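Local coordinates for exoribonuclease II, mitochondrial (Candida glabrata, PDB 6F3H), which degrades RNA exonucleolytically from the 3' end as the nuclease component of the mitochondrial RNA degradosome, mtEXO, binding magnesium and RNA, at residues L149-L154 / R175-L180; V168-L173 / T244-L249; F398-E403 / V525-V530; S532-D537 / Q548-H553. The protein carries 1 engineered substitution. All blocks are in the same frame, centred on the assembly; numbering follows the deposited sequence.

Interaction 1: residues L149-L154 / R175-L180; sequences LKKLEL and RIIKNL
Two helical turns approach each other most closely at K151 and I177, whose CA atoms lie 6.6 Å apart, just where the second helix is running out: N179 is the first residue to leave helical backbone angles. K151 carries the contact. Its CG stands anti to the carbonyl carbon (chi1 -54°), and from there the chain runs fully extended to NZ, which donates to the backbone O of I177 at 2.8 Å. The ammonium lies above the plane of that carbonyl, with a C=O...N angle of 152°. Because I177 O belongs to the last turn of its helix, the lysine charge would be expected to sit favourably at the negative end of the helix dipole.

The aliphatic part of the lysine crosses I177 obliquely: K151 CB meets I177 CD1 at 3.9 Å, while K151 CD meets I177 CG2 at 3.9 Å. One residue on, L152 CD2 reaches the same methyl, I177 CD1, at 4.3 Å, while L180 turns in from the loop. In the wider fold the pair joins helices 123-159 and 170-178, with helix 212-226 packed against L152 and I177, and helix 193-200 against I176 and L180.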
# COMPACT_ATOMS: atom_id res chain seq x y z
N LEU A 149 -27.43 11.37 -3.61
CA LEU A 149 -27.00 11.49 -5.00
C LEU A 149 -26.99 12.94 -5.43
O LEU A 149 -26.09 13.38 -6.15
CB LEU A 149 -27.92 10.69 -5.91
CG LEU A 149 -27.81 9.17 -5.82
CD1 LEU A 149 -28.96 8.55 -6.61
CD2 LEU A 149 -26.48 8.70 -6.36
N LYS A 150 -27.97 13.69 -4.95
CA LYS A 150 -28.00 15.11 -5.25
C LYS A 150 -26.82 15.82 -4.62
O LYS A 150 -26.15 16.63 -5.27
CB LYS A 150 -29.34 15.69 -4.80
N LYS A 151 -26.49 15.51 -3.37
CA LYS A 151 -25.32 16.16 -2.78
C LYS A 151 -24.05 15.78 -3.53
O LYS A 151 -23.25 16.65 -3.88
CB LYS A 151 -25.21 15.78 -1.31
CG LYS A 151 -26.48 16.05 -0.48
CD LYS A 151 -26.37 15.51 0.95
CE LYS A 151 -27.47 16.07 1.85
NZ LYS A 151 -27.50 15.43 3.21
N LEU A 152 -23.89 14.48 -3.83
CA LEU A 152 -22.71 13.98 -4.53
C LEU A 152 -22.47 14.73 -5.82
O LEU A 152 -21.35 15.17 -6.09
CB LEU A 152 -22.87 12.49 -4.81
CG LEU A 152 -22.56 11.65 -3.58
CD1 LEU A 152 -22.86 10.19 -3.71
CD2 LEU A 152 -21.13 11.84 -3.32
N GLU A 153 -23.50 14.89 -6.63
CA GLU A 153 -23.32 15.68 -7.83
C GLU A 153 -22.88 17.10 -7.47
O GLU A 153 -22.05 17.71 -8.16
CB GLU A 153 -24.61 15.70 -8.65
N LEU A 154 -23.39 17.61 -6.36
CA LEU A 154 -23.12 19.00 -6.01
C LEU A 154 -21.69 19.18 -5.52
O LEU A 154 -20.90 19.90 -6.13
CB LEU A 154 -24.11 19.48 -4.95
CG LEU A 154 -23.92 20.93 -4.48
CD1 LEU A 154 -23.53 21.90 -5.60
CD2 LEU A 154 -25.20 21.39 -3.85
N ARG A 175 -18.70 12.84 6.04
CA ARG A 175 -19.04 13.92 6.96
C ARG A 175 -19.72 15.06 6.21
O ARG A 175 -20.74 15.58 6.65
CB ARG A 175 -17.79 14.42 7.67
CG ARG A 175 -17.49 13.66 8.93
CD ARG A 175 -16.30 14.19 9.68
NE ARG A 175 -15.60 13.05 10.25
CZ ARG A 175 -14.48 12.55 9.76
NH1 ARG A 175 -13.92 13.13 8.70
NH2 ARG A 175 -13.92 11.50 10.32
N ILE A 176 -19.18 15.42 5.06
CA ILE A 176 -19.76 16.49 4.27
C ILE A 176 -21.19 16.15 3.89
O ILE A 176 -22.08 17.01 3.92
CB ILE A 176 -18.90 16.74 3.03
CG1 ILE A 176 -17.51 17.14 3.47
CG2 ILE A 176 -19.56 17.74 2.11
CD1 ILE A 176 -16.64 17.49 2.35
N ILE A 177 -21.42 14.91 3.50
CA ILE A 177 -22.76 14.52 3.10
C ILE A 177 -23.73 14.73 4.25
O ILE A 177 -24.80 15.32 4.10
CB ILE A 177 -22.77 13.07 2.62
CG1 ILE A 177 -21.88 12.91 1.39
CG2 ILE A 177 -24.15 12.66 2.31
CD1 ILE A 177 -22.20 13.88 0.30
N LYS A 178 -23.34 14.30 5.44
CA LYS A 178 -24.23 14.44 6.58
C LYS A 178 -24.49 15.90 6.91
O LYS A 178 -25.65 16.30 7.09
CB LYS A 178 -23.62 13.71 7.77
CG LYS A 178 -24.30 14.01 9.06
CD LYS A 178 -25.56 13.22 9.16
CE LYS A 178 -25.88 12.87 10.59
NZ LYS A 178 -26.82 11.72 10.60
N ASN A 179 -23.44 16.72 6.93
CA ASN A 179 -23.48 18.07 7.50
C ASN A 179 -23.89 19.12 6.49
O ASN A 179 -23.62 20.30 6.70
CB ASN A 179 -22.12 18.43 8.09
CG ASN A 179 -21.80 17.63 9.32
OD1 ASN A 179 -22.71 17.20 10.04
ND2 ASN A 179 -20.51 17.38 9.57
N LEU A 180 -24.55 18.73 5.41
CA LEU A 180 -24.81 19.65 4.33
C LEU A 180 -26.30 19.80 4.10
O LEU A 180 -27.01 18.80 3.99
CB LEU A 180 -24.13 19.19 3.05
CG LEU A 180 -24.22 20.24 1.95
CD1 LEU A 180 -23.41 21.48 2.29
CD2 LEU A 180 -23.71 19.65 0.68

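Interaction 2: residues V168-L173 / T244-L249; sequences VNFMSL and TTVAVL
The phenyl ring of F170 is met by the strand at its edge: V246 CG1 comes close to the ring plane, 4.0 Å from F170 CD1. CG of F170 is anti to the backbone N (chi1 -167°), so the ring swings over from the first turn of helix 170-178 towards strand 242-248. Peptide carbonyls supply further flat groups. V246 N approaches V168 O in the plane of its carbonyl, at 3.1 Å, whereas V168 N comes to V246 O from above the plane, at 3.0 Å; the two bonds make V168 and V246 an antiparallel hydrogen-bonded pair. F170 N likewise lies above the carbonyl plane of T244, yet its N-H points almost straight at T244 O (2.8 Å, 169°).

On the face bearing V168 and V246 the side chains run alongside one another and point the same way. V168 CG1 extends the patch to V248 CG2 at 3.8 Å, and L173 CD2 touches V246 CG1 from the helix. At N169, paired with T245 in a non-hydrogen-bonded position, the side chains diverge. The hydroxyl of T245 has a weak and unsettled bond to V168 O, since it also pairs with H167 ND1.

N169 ends the strand and occupies the N-cap position of the helix. The chemistry therefore implies a continuous handover: backbone pairing persists through F170, the first helical residue, and the apolar face passes from sheet to helix in the same step, anchoring the helix start to the central strand of a three-stranded antiparallel sheet.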
# COMPACT_ATOMS: atom_id res chain seq x y z
N VAL A 168 -9.84 12.01 -2.30
CA VAL A 168 -10.29 12.57 -1.03
C VAL A 168 -10.51 11.44 -0.04
O VAL A 168 -10.96 10.35 -0.40
CB VAL A 168 -11.58 13.41 -1.15
CG1 VAL A 168 -11.46 14.42 -2.25
CG2 VAL A 168 -12.76 12.53 -1.40
N ASN A 169 -10.18 11.73 1.21
CA ASN A 169 -10.49 10.82 2.29
C ASN A 169 -11.96 10.48 2.21
O ASN A 169 -12.80 11.35 1.98
CB ASN A 169 -10.16 11.45 3.65
CG ASN A 169 -10.59 10.57 4.82
OD1 ASN A 169 -10.71 9.35 4.68
ND2 ASN A 169 -10.83 11.20 5.97
N PHE A 170 -12.27 9.20 2.29
CA PHE A 170 -13.66 8.84 2.17
C PHE A 170 -14.48 9.32 3.37
O PHE A 170 -15.67 9.60 3.23
CB PHE A 170 -13.76 7.34 1.99
CG PHE A 170 -15.08 6.90 1.55
CD1 PHE A 170 -15.42 6.92 0.21
CD2 PHE A 170 -16.01 6.47 2.47
CE1 PHE A 170 -16.67 6.52 -0.20
CE2 PHE A 170 -17.27 6.06 2.06
CZ PHE A 170 -17.59 6.08 0.71
N MSE A 171 -13.86 9.41 4.53
CA MSE A 171 -14.56 9.79 5.76
C MSE A 171 -14.93 11.23 5.76
O MSE A 171 -16.05 11.61 6.08
CB MSE A 171 -13.69 9.51 6.97
CG MSE A 171 -13.53 8.05 7.20
SE MSE A 171 -15.18 7.23 6.60
CE MSE A 171 -14.88 5.40 7.17
N SER A 172 -13.93 12.05 5.43
CA SER A 172 -14.17 13.46 5.24
C SER A 172 -15.35 13.65 4.32
O SER A 172 -16.16 14.57 4.49
CB SER A 172 -12.91 14.13 4.66
OG SER A 172 -11.86 14.17 5.62
N LEU A 173 -15.48 12.77 3.34
CA LEU A 173 -16.56 12.88 2.38
C LEU A 173 -17.91 12.56 3.00
O LEU A 173 -18.86 13.33 2.87
CB LEU A 173 -16.28 11.94 1.23
CG LEU A 173 -17.40 11.92 0.23
CD1 LEU A 173 -17.52 13.30 -0.37
CD2 LEU A 173 -17.10 10.88 -0.81
N THR A 244 -10.89 3.89 2.35
CA THR A 244 -9.94 4.94 2.69
C THR A 244 -10.13 6.18 1.84
O THR A 244 -10.20 7.29 2.36
CB THR A 244 -8.49 4.44 2.56
OG1 THR A 244 -8.22 4.09 1.20
CG2 THR A 244 -8.24 3.23 3.44
N THR A 245 -10.27 6.02 0.53
CA THR A 245 -10.18 7.18 -0.32
C THR A 245 -10.91 6.87 -1.61
O THR A 245 -11.20 5.70 -1.91
CB THR A 245 -8.72 7.54 -0.55
OG1 THR A 245 -8.61 8.82 -1.18
CG2 THR A 245 -8.08 6.45 -1.41
N VAL A 246 -11.24 7.92 -2.35
CA VAL A 246 -11.80 7.77 -3.69
C VAL A 246 -11.38 8.95 -4.54
O VAL A 246 -11.34 10.09 -4.08
CB VAL A 246 -13.33 7.64 -3.63
CG1 VAL A 246 -13.93 8.87 -2.97
CG2 VAL A 246 -13.92 7.41 -5.00
N ALA A 247 -11.08 8.69 -5.79
CA ALA A 247 -10.72 9.75 -6.70
C ALA A 247 -11.95 10.55 -7.10
O ALA A 247 -13.05 10.01 -7.21
CB ALA A 247 -10.04 9.18 -7.95
N VAL A 248 -11.77 11.85 -7.29
CA VAL A 248 -12.80 12.72 -7.83
C VAL A 248 -12.36 13.09 -9.24
O VAL A 248 -11.50 13.95 -9.42
CB VAL A 248 -13.00 13.96 -6.96
CG1 VAL A 248 -14.15 14.79 -7.47
CG2 VAL A 248 -13.16 13.56 -5.54
N LEU A 249 -12.93 12.46 -10.23
CA LEU A 249 -12.50 12.64 -11.61
C LEU A 249 -13.06 13.94 -12.19
O LEU A 249 -14.20 14.31 -11.90
CB LEU A 249 -12.94 11.46 -12.46
CG LEU A 249 -12.63 10.12 -11.79
CD1 LEU A 249 -13.13 9.00 -12.64
CD2 LEU A 249 -11.16 9.99 -11.59

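Interaction 3: residues F398-E403 / V525-V530; sequences FCIDSE and VTYDKV. With MG (magnesium ion), chain E; nucleotides of chain C.
I400, Y527 and V525 bury the most surface here, and between them they fix a metal-binding loop against the start of a helix. I400 lays its CG2 over one face of the Y527 ring, 3.9 Å from the centroid and offset toward the rim, a CH-pi contact; the backbone O of I400 lies over the same face. The two side chains cross at about a right angle. CG2 of I400 also reaches V530 CG2 at 4.1 Å, one helical turn beyond the tyrosine. V525 covers the other end of the loop: its CG2, held between the backbone N and the carbonyl carbon, packs over the carbonyl of C399, and a water accepts from V525 N and donates weakly to C399 O.

Between these packing points the backbones are joined by a weak, long bond from Y527 N to D401 O (3.4 Å). T526 caps the helix, its OG1 accepting from K529 N at 2.8 Å.

With its face against I400, the tyrosine presents its hydroxyl edge-on to the RNA: Y527 OH donates to O2' of adenosine nucleotide 5 of chain C at 2.9 Å, and that hydroxyl in turn donates to D401 OD1. The same carboxylate grips magnesium through both oxygens, OD1 at 1.8 Å and OD2 at 2.2 Å, and two waters and D410 add to the shell. Reading a ribose 2'-hydroxyl through a tyrosine and a metal-bound aspartate is consistent with selection of RNA over DNA, and the arrangement belongs to the magnesium site of an RNB-domain, RNase II-type exoribonuclease.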
# COMPACT_ATOMS: atom_id res chain seq x y z
N PHE A 398 28.49 3.30 8.61
CA PHE A 398 28.23 2.27 7.62
C PHE A 398 26.82 2.41 7.01
O PHE A 398 25.82 2.21 7.71
CB PHE A 398 28.39 0.90 8.26
CG PHE A 398 29.73 0.67 8.90
CD1 PHE A 398 30.86 0.44 8.12
CD2 PHE A 398 29.86 0.61 10.28
CE1 PHE A 398 32.09 0.19 8.72
CE2 PHE A 398 31.08 0.35 10.89
CZ PHE A 398 32.19 0.14 10.11
N CYS A 399 26.76 2.68 5.71
CA CYS A 399 25.51 2.76 4.94
C CYS A 399 25.41 1.55 4.03
O CYS A 399 25.91 1.55 2.90
CB CYS A 399 25.46 4.05 4.13
SG CYS A 399 25.46 5.54 5.16
N ILE A 400 24.75 0.51 4.54
CA ILE A 400 24.69 -0.79 3.87
C ILE A 400 23.44 -0.80 3.01
O ILE A 400 22.35 -1.11 3.48
CB ILE A 400 24.68 -1.92 4.88
CG1 ILE A 400 25.74 -1.64 5.93
CG2 ILE A 400 24.90 -3.24 4.17
CD1 ILE A 400 25.85 -2.71 6.90
N ASP A 401 23.60 -0.47 1.73
CA ASP A 401 22.51 -0.44 0.78
C ASP A 401 22.96 -1.30 -0.42
O ASP A 401 24.07 -1.84 -0.42
CB ASP A 401 22.15 1.02 0.46
CG ASP A 401 21.15 1.61 1.40
OD1 ASP A 401 20.35 0.83 2.01
OD2 ASP A 401 21.12 2.87 1.56
N SER A 402 22.07 -1.48 -1.38
CA SER A 402 22.42 -2.15 -2.63
C SER A 402 23.16 -1.21 -3.58
O SER A 402 23.23 0.00 -3.38
CB SER A 402 21.17 -2.67 -3.35
OG SER A 402 20.63 -3.83 -2.75
N GLU A 403 23.76 -1.81 -4.60
CA GLU A 403 24.39 -1.03 -5.66
C GLU A 403 23.37 -0.15 -6.35
O GLU A 403 23.66 1.00 -6.70
CB GLU A 403 25.08 -1.96 -6.66
CG GLU A 403 26.32 -1.39 -7.38
CD GLU A 403 26.56 -2.05 -8.75
OE1 GLU A 403 26.17 -1.46 -9.79
OE2 GLU A 403 27.12 -3.17 -8.79
N VAL A 525 30.21 0.47 1.19
CA VAL A 525 29.71 -0.83 1.62
C VAL A 525 28.41 -1.14 0.91
O VAL A 525 27.59 -0.26 0.63
CB VAL A 525 29.50 -0.90 3.15
CG1 VAL A 525 30.79 -1.19 3.82
CG2 VAL A 525 28.89 0.40 3.67
N THR A 526 28.21 -2.43 0.68
CA THR A 526 27.00 -2.98 0.11
C THR A 526 26.67 -4.21 0.93
O THR A 526 27.53 -4.76 1.62
CB THR A 526 27.21 -3.36 -1.35
OG1 THR A 526 28.24 -4.35 -1.42
CG2 THR A 526 27.63 -2.16 -2.14
N TYR A 527 25.41 -4.64 0.87
CA TYR A 527 25.06 -5.86 1.59
C TYR A 527 25.96 -7.00 1.15
O TYR A 527 26.32 -7.85 1.97
CB TYR A 527 23.61 -6.23 1.35
CG TYR A 527 22.57 -5.33 2.02
CD1 TYR A 527 22.21 -5.51 3.35
CD2 TYR A 527 21.88 -4.37 1.28
CE1 TYR A 527 21.23 -4.71 3.94
CE2 TYR A 527 20.91 -3.59 1.85
CZ TYR A 527 20.59 -3.75 3.18
OH TYR A 527 19.61 -2.95 3.73
N ASP A 528 26.35 -7.03 -0.12
CA ASP A 528 27.23 -8.08 -0.63
C ASP A 528 28.64 -7.92 -0.10
O ASP A 528 29.21 -8.88 0.43
CB ASP A 528 27.26 -8.05 -2.16
CG ASP A 528 25.97 -8.56 -2.79
OD1 ASP A 528 25.22 -9.31 -2.13
OD2 ASP A 528 25.73 -8.21 -3.96
N LYS A 529 29.22 -6.72 -0.23
CA LYS A 529 30.58 -6.51 0.26
C LYS A 529 30.67 -6.95 1.71
O LYS A 529 31.49 -7.80 2.05
CB LYS A 529 30.99 -5.04 0.13
N VAL A 530 29.76 -6.45 2.53
CA VAL A 530 29.69 -6.84 3.93
C VAL A 530 29.61 -8.35 4.07
O VAL A 530 30.24 -8.94 4.96
CB VAL A 530 28.49 -6.16 4.62
CG1 VAL A 530 28.37 -6.65 6.04
CG2 VAL A 530 28.68 -4.67 4.60
MG MG E . 20.50 1.90 3.43
P A C 5 14.04 0.18 7.03
OP1 A C 5 14.49 1.37 7.79
OP2 A C 5 12.62 0.11 6.57
O5' A C 5 14.96 0.10 5.75
C5' A C 5 16.36 0.05 5.90
C4' A C 5 17.06 -0.41 4.65
O4' A C 5 16.68 -1.77 4.35
C3' A C 5 16.75 0.36 3.38
O3' A C 5 17.51 1.54 3.28
C2' A C 5 17.09 -0.65 2.31
O2' A C 5 18.50 -0.75 2.15
C1' A C 5 16.58 -1.94 2.96
N9 A C 5 15.17 -2.11 2.65
C8 A C 5 14.06 -1.73 3.36
N7 A C 5 12.93 -2.00 2.76
C5 A C 5 13.36 -2.57 1.58
C6 A C 5 12.65 -3.10 0.50
N6 A C 5 11.31 -3.11 0.43
N1 A C 5 13.40 -3.60 -0.52
C2 A C 5 14.74 -3.57 -0.45
N3 A C 5 15.53 -3.12 0.52
C4 A C 5 14.74 -2.63 1.50
P C C 6 16.79 2.91 2.89
OP1 C C 6 17.82 3.96 2.93
OP2 C C 6 15.54 3.03 3.65
O5' C C 6 16.50 2.72 1.35
C5' C C 6 17.56 2.34 0.48
C4' C C 6 17.05 1.95 -0.89
O4' C C 6 16.34 0.68 -0.85
C3' C C 6 16.05 2.88 -1.54
O3' C C 6 16.62 4.06 -2.04
C2' C C 6 15.51 1.99 -2.63
O2' C C 6 16.52 1.82 -3.60
C1' C C 6 15.39 0.66 -1.88
N1 C C 6 14.02 0.46 -1.33
C2 C C 6 13.03 -0.08 -2.19
O2 C C 6 13.33 -0.40 -3.34
N3 C C 6 11.75 -0.29 -1.81
C4 C C 6 11.42 0.05 -0.58
N4 C C 6 10.15 -0.18 -0.24
C5 C C 6 12.38 0.61 0.33
C6 C C 6 13.64 0.81 -0.07
O HOH W 1 28.41 3.17 1.35
O HOH W 2 20.72 0.81 5.05
O HOH W 3 21.31 3.41 4.42

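Interaction 4: residues S532-D537 / Q548-H553; sequences SILNGD and QLELLH
Apolar packing accounts for the whole of this helix-to-helix contact, and L534 is its centre. With CG anti to the carbonyl carbon (chi1 -56°), its CD2 comes to the aliphatic stem of E550, 3.9 Å from CG, the two chains sliding past each other in opposite directions. The same methyl lies 4.3 Å from L549 CB, and the other branch, L534 CD1, touches H553 CB one turn further along. I533 adds a methyl contact on the buried side, its CG2 4.4 Å from L549 CD1.

Polar groups find their partners away from the interface. The carboxylate of E550 turns to K547 in a salt bridge, leaving its stem for L534. Helix 527-534 closes with a Schellman motif: G536 N bonds I533 O at 2.9 Å, and the positive phi of G536 (87°) turns the chain so that D537 N bonds S532 O weakly. Across the glycine, N535 ND2 donates to D537 OD2 at 3.0 Å, nearly straight and above the carboxylate plane.

The pair thus links the C-terminal end of helix 527-534 to helix 543-567, which in turn leans through L551 and L552 on strand 410-416 and through L552 and H553 on helix 603-625.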
# COMPACT_ATOMS: atom_id res chain seq x y z
N SER A 532 30.64 -10.72 1.98
CA SER A 532 31.89 -11.39 1.63
C SER A 532 32.94 -11.10 2.68
O SER A 532 33.82 -11.92 2.93
CB SER A 532 32.34 -11.02 0.21
OG SER A 532 32.60 -9.64 0.08
N ILE A 533 32.85 -9.94 3.31
CA ILE A 533 33.73 -9.61 4.41
C ILE A 533 33.54 -10.58 5.57
O ILE A 533 34.51 -11.09 6.14
CB ILE A 533 33.47 -8.17 4.85
CG1 ILE A 533 34.05 -7.23 3.81
CG2 ILE A 533 33.98 -7.93 6.25
CD1 ILE A 533 33.59 -5.84 3.95
N LEU A 534 32.29 -10.84 5.95
CA LEU A 534 32.05 -11.69 7.11
C LEU A 534 32.25 -13.15 6.79
O LEU A 534 32.15 -13.99 7.69
CB LEU A 534 30.64 -11.49 7.66
CG LEU A 534 30.30 -10.05 8.01
CD1 LEU A 534 28.80 -9.85 8.11
CD2 LEU A 534 31.01 -9.58 9.25
N ASN A 535 32.56 -13.46 5.54
CA ASN A 535 33.03 -14.77 5.15
C ASN A 535 34.55 -14.83 4.98
O ASN A 535 35.11 -15.91 4.76
CB ASN A 535 32.32 -15.17 3.86
CG ASN A 535 32.40 -16.65 3.58
OD1 ASN A 535 32.25 -17.48 4.48
ND2 ASN A 535 32.67 -17.00 2.32
N GLY A 536 35.24 -13.70 5.12
CA GLY A 536 36.65 -13.62 4.87
C GLY A 536 37.01 -13.34 3.43
O GLY A 536 38.18 -13.08 3.15
N ASP A 537 36.06 -13.42 2.50
CA ASP A 537 36.40 -13.32 1.08
C ASP A 537 37.02 -11.97 0.76
O ASP A 537 37.79 -11.84 -0.19
CB ASP A 537 35.18 -13.52 0.20
CG ASP A 537 34.53 -14.84 0.43
OD1 ASP A 537 35.24 -15.81 0.81
OD2 ASP A 537 33.30 -14.91 0.23
N GLN A 548 34.27 -3.78 13.57
CA GLN A 548 33.03 -3.19 14.04
C GLN A 548 31.83 -3.92 13.43
O GLN A 548 30.81 -4.14 14.10
CB GLN A 548 32.98 -1.72 13.69
CG GLN A 548 33.94 -0.84 14.45
CD GLN A 548 34.21 0.47 13.75
OE1 GLN A 548 34.82 0.50 12.69
NE2 GLN A 548 33.70 1.57 14.33
N LEU A 549 31.98 -4.37 12.19
CA LEU A 549 30.93 -5.15 11.55
C LEU A 549 30.70 -6.49 12.24
O LEU A 549 29.55 -6.87 12.49
CB LEU A 549 31.30 -5.37 10.09
CG LEU A 549 31.46 -4.08 9.29
CD1 LEU A 549 31.92 -4.39 7.89
CD2 LEU A 549 30.14 -3.37 9.20
N GLU A 550 31.77 -7.24 12.53
CA GLU A 550 31.55 -8.53 13.18
C GLU A 550 30.87 -8.32 14.51
O GLU A 550 29.98 -9.09 14.91
CB GLU A 550 32.85 -9.29 13.37
CG GLU A 550 33.70 -9.32 12.13
CD GLU A 550 35.02 -10.03 12.35
OE1 GLU A 550 35.29 -10.43 13.51
OE2 GLU A 550 35.76 -10.20 11.35
N LEU A 551 31.24 -7.25 15.19
CA LEU A 551 30.61 -6.94 16.45
C LEU A 551 29.15 -6.62 16.24
O LEU A 551 28.29 -7.11 16.98
CB LEU A 551 31.34 -5.77 17.10
CG LEU A 551 30.95 -5.53 18.54
CD1 LEU A 551 30.76 -6.84 19.33
CD2 LEU A 551 32.04 -4.68 19.12
N LEU A 552 28.85 -5.82 15.22
CA LEU A 552 27.46 -5.47 14.94
C LEU A 552 26.65 -6.70 14.58
O LEU A 552 25.51 -6.86 15.03
CB LEU A 552 27.38 -4.45 13.81
CG LEU A 552 27.72 -3.02 14.19
CD1 LEU A 552 27.83 -2.13 12.97
CD2 LEU A 552 26.67 -2.46 15.15
N HIS A 553 27.21 -7.58 13.75
CA HIS A 553 26.48 -8.77 13.36
C HIS A 553 26.21 -9.67 14.55
O HIS A 553 25.11 -10.22 14.69
CB HIS A 553 27.26 -9.51 12.28
CG HIS A 553 26.69 -10.85 11.94
ND1 HIS A 553 27.24 -12.03 12.39
CD2 HIS A 553 25.61 -11.20 11.20
CE1 HIS A 553 26.54 -13.05 11.93
NE2 HIS A 553 25.53 -12.57 11.21

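Overall arrangement
Taken together, the four contacts illustrate how chemistry follows position. Interactions 1 and 2 are buried and share helix 170-178: one fastens its end with a lysine on a backbone carbonyl, the other its start with strand pairing. Interactions 3 and 4 lie on the opposite side of the chain's centre, are partly buried and share helix 527-534, whose start faces the metal and RNA while its end meets a neighbouring helix through hydrocarbon alone. They also touch directly, F398 CD1 lying 4.0 Å from L549 CD2. Interaction 3 alone brings ions, water and nucleotide into the contact; interactions 1 and 2 lie away from that site.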